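Local coordinates for protein oxalate oxidase (Hordeum vulgare, PDB 1FI2) that oxidises oxalate with dioxygen to carbon dioxide and hydrogen peroxide at a manganese centre, and also shows superoxide dismutase activity, at residues Pro86-Pro91 and Pro158-Val163. Sequence-based numbering, arbitrary orientation.
Sequences PPHIHP and PGIVFV. With MN (manganese (II) ion), chain B.
I89 and V161 form a hydrogen-bonded antiparallel pair: V161 N to I89 O is 2.8 Å, and I89 N reaches V161 O. H88 and F162 make the adjoining non-hydrogen-bonded pair. V163 N, at the start of helix 163-169, donates to P87 O at 3.1 Å. Strand 161-162 is an outermost strand, within this chain, of one sheet of the cupin beta-jellyroll. It lies beside strand 84-89, which carries H88; H90 follows just after its end. H88 NE2 and H90 NE2 each bind manganese at 2.3 Å; E95, H137 and two waters complete the site. In each imidazole ND1 donates to a backbone carbonyl, which with the metal bond would limit the turning of the ring. H90 ND1 donates to G159 O at 2.8 Å, in the carbonyl plane and near the ring plane. H88 ND1 donates in its ring plane to P86 O. I160 CG1 lies anti to its backbone N (chi1 -179°), and the extended chi2 (161°) carries CD1 on to H88 CD2, 3.6 Å away. The same methyl lies over one face of F162, offset toward the rim. An alanine at I160 would probably open a gap beside the H88 imidazole and take the methyl contact from the F162 ring. I89 and V163 pack on I89 and V163 of a second subunit.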
loop_
_atom_site.group_PDB
_atom_site.type_symbol
_atom_site.label_atom_id
_atom_site.label_comp_id
_atom_site.label_asym_id
_atom_site.label_seq_id
_atom_site.Cartn_x
_atom_site.Cartn_y
_atom_site.Cartn_z
ATOM N N PRO A 86 3.389 6.761 -29.967
ATOM C CA PRO A 86 4.765 7.178 -29.769
ATOM C C PRO A 86 5.347 6.848 -28.419
ATOM O O PRO A 86 4.615 6.544 -27.490
ATOM C CB PRO A 86 4.723 8.687 -30.008
ATOM C CG PRO A 86 3.315 9.092 -29.753
ATOM C CD PRO A 86 2.478 7.915 -30.185
ATOM N N PRO A 87 6.665 6.855 -28.273
ATOM C CA PRO A 87 7.310 6.609 -26.990
ATOM C C PRO A 87 6.612 7.355 -25.870
ATOM O O PRO A 87 6.653 8.581 -25.876
ATOM C CB PRO A 87 8.723 7.142 -27.216
ATOM C CG PRO A 87 8.965 6.862 -28.665
ATOM C CD PRO A 87 7.646 7.202 -29.331
ATOM N N HIS A 88 6.010 6.695 -24.900
ATOM C CA HIS A 88 5.294 7.362 -23.815
ATOM C C HIS A 88 5.483 6.649 -22.487
ATOM O O HIS A 88 6.115 5.595 -22.410
ATOM C CB HIS A 88 3.803 7.484 -24.150
ATOM C CG HIS A 88 3.104 6.164 -24.268
ATOM N ND1 HIS A 88 3.176 5.389 -25.404
ATOM C CD2 HIS A 88 2.326 5.486 -23.386
ATOM C CE1 HIS A 88 2.468 4.284 -25.221
ATOM N NE2 HIS A 88 1.945 4.325 -24.011
ATOM N N ILE A 89 4.996 7.238 -21.398
ATOM C CA ILE A 89 5.109 6.722 -20.041
ATOM C C ILE A 89 3.799 6.897 -19.275
ATOM O O ILE A 89 3.129 7.918 -19.411
ATOM C CB ILE A 89 6.232 7.440 -19.260
ATOM C CG1 ILE A 89 7.611 6.957 -19.717
ATOM C CG2 ILE A 89 6.132 7.258 -17.749
ATOM C CD1 ILE A 89 8.686 8.003 -19.786
ATOM N N HIS A 90 3.453 5.917 -18.448
ATOM C CA HIS A 90 2.347 6.015 -17.503
ATOM C C HIS A 90 2.956 6.187 -16.116
ATOM O O HIS A 90 3.563 5.257 -15.580
ATOM C CB HIS A 90 1.444 4.769 -17.522
ATOM C CG HIS A 90 0.951 4.513 -18.915
ATOM N ND1 HIS A 90 0.027 5.334 -19.522
ATOM C CD2 HIS A 90 1.282 3.576 -19.828
ATOM C CE1 HIS A 90 -0.195 4.913 -20.754
ATOM N NE2 HIS A 90 0.560 3.848 -20.966
ATOM N N PRO A 91 2.816 7.373 -15.530
ATOM C CA PRO A 91 3.403 7.676 -14.252
ATOM C C PRO A 91 2.887 6.875 -13.076
ATOM O O PRO A 91 3.593 6.816 -12.063
ATOM C CB PRO A 91 3.103 9.162 -14.025
ATOM C CG PRO A 91 2.040 9.526 -14.993
ATOM C CD PRO A 91 2.131 8.544 -16.128
ATOM N N PRO A 158 -4.052 6.137 -14.831
ATOM C CA PRO A 158 -2.642 5.908 -15.056
ATOM C C PRO A 158 -1.840 7.144 -15.423
ATOM O O PRO A 158 -0.679 7.270 -15.021
ATOM C CB PRO A 158 -2.582 4.866 -16.170
ATOM C CG PRO A 158 -3.940 4.792 -16.757
ATOM C CD PRO A 158 -4.901 5.314 -15.727
ATOM N N GLY A 159 -2.448 8.021 -16.209
ATOM C CA GLY A 159 -1.806 9.230 -16.704
ATOM C C GLY A 159 -0.998 8.879 -17.955
ATOM O O GLY A 159 -0.659 7.713 -18.144
ATOM N N ILE A 160 -0.765 9.864 -18.822
ATOM C CA ILE A 160 0.092 9.574 -19.974
ATOM C C ILE A 160 1.022 10.749 -20.250
ATOM O O ILE A 160 0.614 11.900 -20.350
ATOM C CB ILE A 160 -0.674 9.145 -21.228
ATOM C CG1 ILE A 160 0.316 8.833 -22.363
ATOM C CG2 ILE A 160 -1.659 10.204 -21.675
ATOM C CD1 ILE A 160 -0.258 7.981 -23.470
ATOM N N VAL A 161 2.311 10.425 -20.290
ATOM C CA VAL A 161 3.363 11.381 -20.608
ATOM C C VAL A 161 3.862 11.056 -22.018
ATOM O O VAL A 161 4.567 10.060 -22.197
ATOM C CB VAL A 161 4.537 11.305 -19.615
ATOM C CG1 VAL A 161 5.699 12.192 -20.041
ATOM C CG2 VAL A 161 4.070 11.685 -18.216
ATOM N N PHE A 162 3.333 11.752 -23.014
ATOM C CA PHE A 162 3.780 11.535 -24.394
ATOM C C PHE A 162 5.146 12.200 -24.535
ATOM O O PHE A 162 5.241 13.415 -24.352
ATOM C CB PHE A 162 2.793 12.111 -25.392
ATOM C CG PHE A 162 1.590 11.271 -25.697
ATOM C CD1 PHE A 162 0.325 11.691 -25.321
ATOM C CD2 PHE A 162 1.721 10.063 -26.368
ATOM C CE1 PHE A 162 -0.789 10.921 -25.610
ATOM C CE2 PHE A 162 0.610 9.290 -26.654
ATOM C CZ PHE A 162 -0.647 9.723 -26.278
ATOM N N VAL A 163 6.190 11.436 -24.829
ATOM C CA VAL A 163 7.535 12.014 -24.860
ATOM C C VAL A 163 7.757 13.108 -25.879
ATOM O O VAL A 163 8.196 14.206 -25.505
ATOM C CB VAL A 163 8.604 10.911 -24.905
ATOM C CG1 VAL A 163 9.992 11.536 -24.986
ATOM C CG2 VAL A 163 8.503 10.031 -23.664
HETATM MN MN MN B . 1.069 2.596 -22.825
HETATM O O HOH W 1 -1.137 3.435 -23.426
HETATM O O HOH W 2 1.023 1.225 -24.586
#